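Local coordinates for DNA ligase (Archaeoglobus fulgidus, PDB 3GDE), which probably seals nicks in double-stranded DNA during replication, recombination and repair, using ATP and passing through an enzyme-adenylate intermediate, at residues 226-231 against 255-260; 297-302 against 338-343; 194-199 against 218-223. All coordinates share one frame; numbering follows the deposited sequence.

Contact 1 of 3, residues 226-231 against 255-260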
loop_
_atom_site.group_PDB
_atom_site.type_symbol
_atom_site.label_atom_id
_atom_site.label_comp_id
_atom_site.label_asym_id
_atom_site.label_seq_id
_atom_site.Cartn_x
_atom_site.Cartn_y
_atom_site.Cartn_z
ATOM N N VAL A 226 5.695 -5.671 -10.636
ATOM C CA VAL A 226 4.527 -6.512 -10.750
ATOM C C VAL A 226 4.074 -6.976 -9.365
ATOM O O VAL A 226 4.893 -7.220 -8.466
ATOM C CB VAL A 226 4.684 -7.632 -11.845
ATOM C CG1 VAL A 226 6.047 -7.565 -12.553
ATOM C CG2 VAL A 226 4.336 -9.041 -11.329
ATOM N N ARG A 227 2.759 -7.027 -9.184
ATOM C CA ARG A 227 2.179 -7.420 -7.914
ATOM C C ARG A 227 2.608 -8.842 -7.603
ATOM O O ARG A 227 2.455 -9.738 -8.435
ATOM C CB ARG A 227 0.663 -7.325 -7.973
ATOM C CG ARG A 227 0.052 -6.881 -6.686
ATOM C CD ARG A 227 0.307 -5.411 -6.442
ATOM N NE ARG A 227 -0.843 -4.584 -6.798
ATOM C CZ ARG A 227 -1.904 -4.412 -6.018
ATOM N NH1 ARG A 227 -1.978 -5.019 -4.842
ATOM N NH2 ARG A 227 -2.903 -3.645 -6.420
ATOM N N MET A 228 3.175 -9.043 -6.422
ATOM C CA MET A 228 3.711 -10.355 -6.071
ATOM C C MET A 228 2.618 -11.412 -5.911
ATOM O O MET A 228 1.506 -11.113 -5.463
ATOM C CB MET A 228 4.552 -10.263 -4.798
ATOM C CG MET A 228 5.775 -9.387 -4.948
ATOM S SD MET A 228 6.314 -8.878 -3.329
ATOM C CE MET A 228 7.841 -8.017 -3.731
ATOM N N MET A 229 2.933 -12.639 -6.299
ATOM C CA MET A 229 2.052 -13.774 -6.012
ATOM C C MET A 229 2.083 -14.040 -4.512
ATOM O O MET A 229 3.151 -14.039 -3.901
ATOM C CB MET A 229 2.493 -15.016 -6.792
ATOM C CG MET A 229 1.600 -16.222 -6.606
ATOM S SD MET A 229 2.037 -17.509 -7.764
ATOM C CE MET A 229 0.735 -18.703 -7.448
ATOM N N LEU A 230 0.915 -14.260 -3.919
ATOM C CA LEU A 230 0.816 -14.424 -2.468
ATOM C C LEU A 230 0.389 -15.831 -2.067
ATOM O O LEU A 230 -0.322 -16.497 -2.813
ATOM C CB LEU A 230 -0.166 -13.395 -1.894
ATOM C CG LEU A 230 0.100 -11.910 -2.158
ATOM C CD1 LEU A 230 -1.034 -11.071 -1.572
ATOM C CD2 LEU A 230 1.438 -11.480 -1.579
ATOM N N ALA A 231 0.804 -16.268 -0.875
ATOM C CA ALA A 231 0.454 -17.592 -0.361
ATOM C C ALA A 231 -0.617 -17.559 0.736
ATOM O O ALA A 231 -0.705 -16.600 1.510
ATOM C CB ALA A 231 1.691 -18.302 0.139
ATOM N N GLY A 255 12.347 -12.491 7.003
ATOM C CA GLY A 255 12.911 -11.369 6.266
ATOM C C GLY A 255 11.851 -10.543 5.564
ATOM O O GLY A 255 10.668 -10.637 5.893
ATOM N N SER A 256 12.285 -9.718 4.607
ATOM C CA SER A 256 11.370 -8.887 3.837
ATOM C C SER A 256 11.390 -9.261 2.368
ATOM O O SER A 256 12.439 -9.294 1.747
ATOM C CB SER A 256 11.688 -7.409 4.002
ATOM O OG SER A 256 11.690 -7.059 5.366
ATOM N N ARG A 257 10.211 -9.517 1.820
ATOM C CA ARG A 257 10.088 -9.837 0.416
ATOM C C ARG A 257 10.436 -8.638 -0.485
ATOM O O ARG A 257 10.091 -7.489 -0.193
ATOM C CB ARG A 257 8.699 -10.360 0.116
ATOM C CG ARG A 257 8.658 -11.154 -1.161
ATOM C CD ARG A 257 7.424 -11.996 -1.247
ATOM N NE ARG A 257 7.228 -12.482 -2.601
ATOM C CZ ARG A 257 6.125 -13.093 -3.017
ATOM N NH1 ARG A 257 5.110 -13.292 -2.174
ATOM N NH2 ARG A 257 6.032 -13.492 -4.279
ATOM N N VAL A 258 11.158 -8.920 -1.556
ATOM C CA VAL A 258 11.522 -7.911 -2.535
ATOM C C VAL A 258 11.410 -8.459 -3.951
ATOM O O VAL A 258 11.334 -9.685 -4.179
ATOM C CB VAL A 258 12.968 -7.343 -2.338
ATOM C CG1 VAL A 258 13.103 -6.647 -1.006
ATOM C CG2 VAL A 258 14.032 -8.429 -2.539
ATOM N N GLN A 259 11.399 -7.529 -4.894
ATOM C CA GLN A 259 11.405 -7.864 -6.302
ATOM C C GLN A 259 12.528 -7.066 -6.977
ATOM O O GLN A 259 12.598 -5.844 -6.865
ATOM C CB GLN A 259 10.037 -7.558 -6.896
ATOM C CG GLN A 259 9.844 -8.043 -8.298
ATOM C CD GLN A 259 8.482 -7.690 -8.816
ATOM O OE1 GLN A 259 8.302 -6.653 -9.450
ATOM N NE2 GLN A 259 7.500 -8.530 -8.516
ATOM N N VAL A 260 13.412 -7.778 -7.657
ATOM C CA VAL A 260 14.641 -7.198 -8.197
ATOM C C VAL A 260 14.592 -7.174 -9.722
ATOM O O VAL A 260 14.345 -8.203 -10.359
ATOM C CB VAL A 260 15.886 -7.978 -7.686
ATOM C CG1 VAL A 260 17.152 -7.580 -8.454
ATOM C CG2 VAL A 260 16.066 -7.756 -6.184
#
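Arg-257 and Gln-259, from one strand, reach across to backbone groups of 226-231. The guanidinium of Arg-257 meets Met-229 O end-on: NH1 donates to it at 2.7 Å and NH2 at 3.0 Å, the oxygen sitting at the edge of the group and close to its plane. NH2 also has a salt bridge to Asp-299. With CG anti to the backbone N (chi1 -172°) and the chain extended beyond it, Gln-259 brings its amide to Val-226 and pairs with it in both directions. Val-226 N donates to a lone pair of Gln-259 OE1 in a nearly straight bond (3.0 Å, 167°), and Gln-259 NE2 returns a bond to Val-226 O. That double hold fixes the rotation of the amide; OE1 is also bonded to His-261, and NE2 weakly to Asp-299.

Between these two grips lies the Met-228 side chain. It runs antiparallel to both, its CB over one face of the guanidinium toward the rim, 3.6 Å from Arg-257 NH2, and its CE 3.6 Å from Val-258 C.

Arg-257, predicted to bind ATP, is the arginine of the KxDGxR motif I, which starts at the predicted adenylated Lys-252 and lines the nucleotide pocket of ATP-dependent DNA ligases.

Contact 2 of 3, residues 297-302 against 338-343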
loop_
_atom_site.group_PDB
_atom_site.type_symbol
_atom_site.label_atom_id
_atom_site.label_comp_id
_atom_site.label_asym_id
_atom_site.label_seq_id
_atom_site.Cartn_x
_atom_site.Cartn_y
_atom_site.Cartn_z
ATOM N N ILE A 297 13.802 -10.292 -13.848
ATOM C CA ILE A 297 13.052 -9.767 -12.719
ATOM C C ILE A 297 12.848 -10.937 -11.771
ATOM O O ILE A 297 12.236 -11.946 -12.123
ATOM C CB ILE A 297 11.711 -9.130 -13.138
ATOM C CG1 ILE A 297 11.977 -7.881 -13.962
ATOM C CG2 ILE A 297 10.859 -8.798 -11.895
ATOM C CD1 ILE A 297 10.846 -7.483 -14.855
ATOM N N LEU A 298 13.400 -10.793 -10.574
ATOM C CA LEU A 298 13.433 -11.882 -9.602
ATOM C C LEU A 298 12.573 -11.590 -8.384
ATOM O O LEU A 298 12.507 -10.448 -7.934
ATOM C CB LEU A 298 14.878 -12.127 -9.135
ATOM C CG LEU A 298 15.958 -12.445 -10.171
ATOM C CD1 LEU A 298 17.296 -12.660 -9.481
ATOM C CD2 LEU A 298 15.595 -13.657 -11.012
ATOM N N ASP A 299 11.943 -12.638 -7.860
ATOM C CA ASP A 299 11.295 -12.617 -6.553
ATOM C C ASP A 299 12.225 -13.196 -5.486
ATOM O O ASP A 299 12.751 -14.295 -5.641
ATOM C CB ASP A 299 9.999 -13.435 -6.588
ATOM C CG ASP A 299 8.741 -12.573 -6.552
ATOM O OD1 ASP A 299 8.777 -11.373 -6.961
ATOM O OD2 ASP A 299 7.700 -13.115 -6.105
ATOM N N GLY A 300 12.404 -12.457 -4.393
ATOM C CA GLY A 300 13.295 -12.882 -3.328
ATOM C C GLY A 300 12.948 -12.445 -1.912
ATOM O O GLY A 300 12.006 -11.694 -1.673
ATOM N N GLU A 301 13.739 -12.937 -0.967
ATOM C CA GLU A 301 13.649 -12.511 0.410
ATOM C C GLU A 301 14.980 -11.903 0.842
ATOM O O GLU A 301 16.045 -12.506 0.658
ATOM C CB GLU A 301 13.291 -13.702 1.293
ATOM C CG GLU A 301 12.579 -13.331 2.569
ATOM C CD GLU A 301 11.083 -13.115 2.398
ATOM O OE1 GLU A 301 10.490 -12.463 3.286
ATOM O OE2 GLU A 301 10.487 -13.594 1.414
ATOM N N VAL A 302 14.918 -10.697 1.394
ATOM C CA VAL A 302 16.100 -10.072 1.990
ATOM C C VAL A 302 16.091 -10.331 3.501
ATOM O O VAL A 302 15.083 -10.086 4.182
ATOM C CB VAL A 302 16.163 -8.561 1.672
ATOM C CG1 VAL A 302 17.266 -7.880 2.460
ATOM C CG2 VAL A 302 16.404 -8.359 0.195
ATOM N N HIS A 338 17.928 -13.976 -0.789
ATOM C CA HIS A 338 17.620 -15.340 -1.199
ATOM C C HIS A 338 16.485 -15.306 -2.203
ATOM O O HIS A 338 15.359 -14.929 -1.872
ATOM C CB HIS A 338 17.234 -16.200 0.003
ATOM C CG HIS A 338 18.312 -16.308 1.038
ATOM N ND1 HIS A 338 18.942 -17.497 1.332
ATOM C CD2 HIS A 338 18.879 -15.375 1.838
ATOM C CE1 HIS A 338 19.843 -17.294 2.275
ATOM N NE2 HIS A 338 19.831 -16.013 2.593
ATOM N N PHE A 339 16.792 -15.698 -3.432
ATOM C CA PHE A 339 15.831 -15.678 -4.510
ATOM C C PHE A 339 15.131 -17.020 -4.653
ATOM O O PHE A 339 15.753 -18.069 -4.488
ATOM C CB PHE A 339 16.506 -15.231 -5.814
ATOM C CG PHE A 339 17.009 -13.816 -5.763
ATOM C CD1 PHE A 339 16.114 -12.747 -5.768
ATOM C CD2 PHE A 339 18.381 -13.545 -5.687
ATOM C CE1 PHE A 339 16.577 -11.430 -5.704
ATOM C CE2 PHE A 339 18.854 -12.223 -5.633
ATOM C CZ PHE A 339 17.943 -11.167 -5.638
ATOM N N PHE A 340 13.824 -16.967 -4.922
ATOM C CA PHE A 340 12.992 -18.166 -5.036
ATOM C C PHE A 340 12.137 -18.218 -6.299
ATOM O O PHE A 340 11.530 -19.241 -6.590
ATOM C CB PHE A 340 12.117 -18.360 -3.788
ATOM C CG PHE A 340 11.202 -17.196 -3.470
ATOM C CD1 PHE A 340 9.974 -17.046 -4.123
ATOM C CD2 PHE A 340 11.541 -16.279 -2.474
ATOM C CE1 PHE A 340 9.111 -15.988 -3.814
ATOM C CE2 PHE A 340 10.685 -15.204 -2.165
ATOM C CZ PHE A 340 9.465 -15.067 -2.841
ATOM N N ASP A 341 12.075 -17.114 -7.036
ATOM C CA ASP A 341 11.339 -17.090 -8.294
ATOM C C ASP A 341 11.836 -16.044 -9.298
ATOM O O ASP A 341 12.604 -15.144 -8.961
ATOM C CB ASP A 341 9.831 -16.930 -8.047
ATOM C CG ASP A 341 9.001 -17.855 -8.914
ATOM O OD1 ASP A 341 9.393 -18.119 -10.073
ATOM O OD2 ASP A 341 7.954 -18.325 -8.437
ATOM N N ILE A 342 11.375 -16.190 -10.534
ATOM C CA ILE A 342 11.770 -15.334 -11.647
ATOM C C ILE A 342 10.528 -15.074 -12.509
ATOM O O ILE A 342 9.774 -15.998 -12.822
ATOM C CB ILE A 342 12.951 -15.974 -12.451
ATOM C CG1 ILE A 342 13.372 -15.098 -13.644
ATOM C CG2 ILE A 342 12.628 -17.442 -12.855
ATOM C CD1 ILE A 342 14.691 -15.516 -14.268
ATOM N N LEU A 343 10.297 -13.810 -12.854
ATOM C CA LEU A 343 9.061 -13.415 -13.542
ATOM C C LEU A 343 9.380 -12.985 -14.966
ATOM O O LEU A 343 8.525 -12.998 -15.854
ATOM C CB LEU A 343 8.343 -12.268 -12.812
ATOM C CG LEU A 343 8.323 -12.070 -11.281
ATOM C CD1 LEU A 343 7.129 -11.188 -10.889
ATOM C CD2 LEU A 343 8.313 -13.356 -10.473
#
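Ile-297 opens the pairing with its carbonyl: Leu-343 N donates to Ile-297 O at 2.8 Å in an almost straight bond, while the two side chains cross at about a right angle. Leu-298 pairs with Ile-342 and sends its two methyls to different partners. CD1 sits 3.8 Å above the centre of the Phe-339 ring in a CH-pi contact, and CD2 packs 3.7 Å from Ile-342 CG1.

Between Asp-299 and Gly-300 the register slips by one residue. Asp-299 N donates to Asp-341 O, from well above that carbonyl's plane, and Asp-299 O takes two donors, Phe-340 N at 3.0 Å and Asp-341 N at 3.2 Å. The same oxygen lies over the centre of the Phe-340 ring, whose CG is turned between backbone N and carbonyl carbon (chi1 57°). Asp-299 OD2, besides its salt bridge to Arg-257, is hydrogen-bonded to Tyr-409 OH, and Asp-341 OD1 has a salt bridge to Arg-357.

Gly-300 has no side chain to intrude here, and its CA comes 3.7 Å from Phe-339 CD1. Glu-301 and His-338 then exchange backbone bonds: Glu-301 N to His-338 O is 2.7 Å, and His-338 N returns a bond to Glu-301 O. Glu-301 OE2 lies obliquely 3.9 Å from Phe-340 CE2.

Phe-340 and Asp-341 opposite Asp-299 make a classic beta bulge in an antiparallel pair of the adenylation domain. The two strands bring together Glu-301 and Phe-340, both predicted to bind ATP, as in the conserved motifs III and IIIa of nucleotidyltransferases.

Contact 3 of 3, residues 194-199 against 218-223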
loop_
_atom_site.group_PDB
_atom_site.type_symbol
_atom_site.label_atom_id
_atom_site.label_comp_id
_atom_site.label_asym_id
_atom_site.label_seq_id
_atom_site.Cartn_x
_atom_site.Cartn_y
_atom_site.Cartn_z
ATOM N N TYR A 194 -3.574 -4.466 -14.401
ATOM C CA TYR A 194 -3.214 -3.709 -13.213
ATOM C C TYR A 194 -2.108 -4.386 -12.403
ATOM O O TYR A 194 -1.198 -3.715 -11.891
ATOM C CB TYR A 194 -4.442 -3.487 -12.327
ATOM C CG TYR A 194 -4.202 -2.596 -11.129
ATOM C CD1 TYR A 194 -3.454 -1.421 -11.236
ATOM C CD2 TYR A 194 -4.761 -2.908 -9.898
ATOM C CE1 TYR A 194 -3.257 -0.587 -10.141
ATOM C CE2 TYR A 194 -4.576 -2.089 -8.800
ATOM C CZ TYR A 194 -3.822 -0.927 -8.925
ATOM O OH TYR A 194 -3.642 -0.120 -7.821
ATOM N N MET A 195 -2.190 -5.708 -12.290
ATOM C CA MET A 195 -1.210 -6.474 -11.519
ATOM C C MET A 195 0.212 -6.425 -12.115
ATOM O O MET A 195 1.194 -6.574 -11.386
ATOM C CB MET A 195 -1.686 -7.918 -11.309
ATOM C CG MET A 195 -2.989 -8.070 -10.506
ATOM S SD MET A 195 -2.990 -7.271 -8.880
ATOM C CE MET A 195 -4.701 -7.445 -8.402
ATOM N N ILE A 196 0.333 -6.202 -13.422
ATOM C CA ILE A 196 1.667 -6.127 -14.038
ATOM C C ILE A 196 2.162 -4.705 -14.341
ATOM O O ILE A 196 3.324 -4.526 -14.703
ATOM C CB ILE A 196 1.818 -7.014 -15.305
ATOM C CG1 ILE A 196 0.898 -6.537 -16.424
ATOM C CG2 ILE A 196 1.617 -8.502 -14.977
ATOM C CD1 ILE A 196 1.393 -6.913 -17.798
ATOM N N THR A 197 1.291 -3.706 -14.193
ATOM C CA THR A 197 1.677 -2.300 -14.421
ATOM C C THR A 197 1.647 -1.480 -13.151
ATOM O O THR A 197 2.398 -0.515 -13.027
ATOM C CB THR A 197 0.776 -1.585 -15.458
ATOM O OG1 THR A 197 -0.576 -1.557 -14.987
ATOM C CG2 THR A 197 0.841 -2.280 -16.809
ATOM N N ASN A 198 0.758 -1.857 -12.228
ATOM C CA ASN A 198 0.520 -1.124 -10.980
ATOM C C ASN A 198 0.235 0.380 -11.156
ATOM O O ASN A 198 0.616 1.223 -10.320
ATOM C CB ASN A 198 1.652 -1.401 -9.982
ATOM C CG ASN A 198 1.569 -2.797 -9.403
ATOM O OD1 ASN A 198 0.764 -3.054 -8.507
ATOM N ND2 ASN A 198 2.375 -3.715 -9.931
ATOM N N ASP A 199 -0.455 0.694 -12.251
ATOM C CA ASP A 199 -0.934 2.031 -12.536
ATOM C C ASP A 199 -2.299 1.914 -13.213
ATOM O O ASP A 199 -2.375 1.632 -14.412
ATOM C CB ASP A 199 0.063 2.768 -13.442
ATOM C CG ASP A 199 -0.269 4.252 -13.619
ATOM O OD1 ASP A 199 -1.436 4.667 -13.418
ATOM O OD2 ASP A 199 0.651 5.011 -13.974
ATOM N N MET A 218 -0.666 -6.334 -22.928
ATOM C CA MET A 218 0.283 -5.716 -21.993
ATOM C C MET A 218 1.209 -6.756 -21.349
ATOM O O MET A 218 0.775 -7.842 -20.947
ATOM C CB MET A 218 -0.435 -4.880 -20.930
ATOM C CG MET A 218 -1.238 -3.722 -21.503
ATOM S SD MET A 218 -1.897 -2.588 -20.275
ATOM C CE MET A 218 -0.463 -1.563 -19.954
ATOM N N LYS A 219 2.492 -6.418 -21.277
ATOM C CA LYS A 219 3.510 -7.323 -20.747
ATOM C C LYS A 219 4.271 -6.695 -19.585
ATOM O O LYS A 219 4.260 -5.470 -19.404
ATOM C CB LYS A 219 4.514 -7.722 -21.839
ATOM C CG LYS A 219 3.949 -8.502 -22.994
ATOM C CD LYS A 219 4.956 -8.516 -24.132
ATOM C CE LYS A 219 4.349 -9.079 -25.417
ATOM N NZ LYS A 219 5.286 -8.884 -26.570
ATOM N N ILE A 220 4.927 -7.552 -18.804
ATOM C CA ILE A 220 5.883 -7.123 -17.793
ATOM C C ILE A 220 7.056 -6.444 -18.496
ATOM O O ILE A 220 7.585 -6.963 -19.473
ATOM C CB ILE A 220 6.415 -8.329 -16.960
ATOM C CG1 ILE A 220 5.266 -9.033 -16.227
ATOM C CG2 ILE A 220 7.512 -7.885 -15.995
ATOM C CD1 ILE A 220 5.611 -10.408 -15.690
ATOM N N GLU A 221 7.436 -5.270 -18.005
ATOM C CA GLU A 221 8.659 -4.627 -18.441
ATOM C C GLU A 221 9.558 -4.337 -17.246
ATOM O O GLU A 221 9.074 -4.008 -16.151
ATOM C CB GLU A 221 8.383 -3.378 -19.308
ATOM C CG GLU A 221 7.404 -2.370 -18.750
ATOM C CD GLU A 221 6.893 -1.380 -19.811
ATOM O OE1 GLU A 221 5.924 -1.717 -20.538
ATOM O OE2 GLU A 221 7.455 -0.260 -19.906
ATOM N N ILE A 222 10.866 -4.487 -17.457
ATOM C CA ILE A 222 11.846 -4.308 -16.393
ATOM C C ILE A 222 11.797 -2.890 -15.819
ATOM O O ILE A 222 11.719 -1.897 -16.563
ATOM C CB ILE A 222 13.288 -4.679 -16.834
ATOM C CG1 ILE A 222 13.354 -6.139 -17.275
ATOM C CG2 ILE A 222 14.274 -4.471 -15.680
ATOM C CD1 ILE A 222 14.743 -6.610 -17.707
ATOM N N HIS A 223 11.825 -2.835 -14.488
ATOM C CA HIS A 223 11.762 -1.608 -13.693
ATOM C C HIS A 223 10.324 -1.122 -13.449
ATOM O O HIS A 223 10.106 -0.153 -12.722
ATOM C CB HIS A 223 12.711 -0.511 -14.225
ATOM C CG HIS A 223 14.144 -0.954 -14.320
ATOM N ND1 HIS A 223 14.815 -1.070 -15.520
ATOM C CD2 HIS A 223 15.021 -1.347 -13.364
ATOM C CE1 HIS A 223 16.045 -1.501 -15.297
ATOM N NE2 HIS A 223 16.196 -1.672 -13.996
HETATM O O HOH W 1 5.793 -4.722 -15.444
HETATM O O HOH W 2 4.302 -3.203 -17.527
#
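Ile-196 O, near the end of helix 187-197, is held by two waters that tie it to the backbone of 218-223. The first water lies 2.6 Å from Ile-196 O and accepts from Glu-221 N at 3.1 Å. The second is a longer 3.3 Å from Ile-196 O and bonds Lys-219 O at 2.9 Å. No direct hydrogen bond crosses between the two segments, so the polar part of this contact runs through solvent.

Carbon contacts do the rest. Ile-196 points its side chain at the facing backbone: with CG1 between the backbone N and the carbonyl carbon (chi1 64°) and CD1 extended beyond it (chi2 155°), the CD1 methyl arrives 3.3 Å from Met-218 O and also lies against Lys-219 C. Its other branch takes a different partner, CG2 resting 3.9 Å from Ile-220 CG1 where the two isoleucines cross at about a right angle. Next along the helix, Thr-197 turns CG2 to the tip of Met-218, and at 3.5 Å from Met-218 CE this is tighter than usual carbon contact. The bend at chi3 (81°) places CE there. Thr-197 OG1, meanwhile, bonds back to Ala-193 O within its own helix.

Helix 200-216 connects the two segments, and its Arg-202 and Val-203 touch Thr-197 while Arg-202 also touches Met-218. Ile-220 carries the contact on from the helices to Ile-297 of strand 296-306 and Tyr-344 of strand 344-345, so the irregular chain 218-223 lies between helix 187-197 and strands of the adenylation domain.

Overall arrangement
All three contacts are largely buried, but contact 3 includes the exposed Lys-219 and lies farther from the predicted ATP site. The 255-260 half of contact 1 belongs to strand 256-262, next to strand 296-306 of contact 2, and the Arg-257 to Asp-299 salt bridge joins the two contacts directly. Their chemistry differs, side chains gripping backbone in contact 1, backbone pairing backbone, with apolar side chains packed on one face, in contact 2. Contact 3 relies on waters and aliphatic carbons, where a helix end meets an irregular chain. It meets contact 1 through Arg-227, whose backbone bonds to Met-195, and contact 2 where Ile-220 and Ile-222 pack on Ile-297.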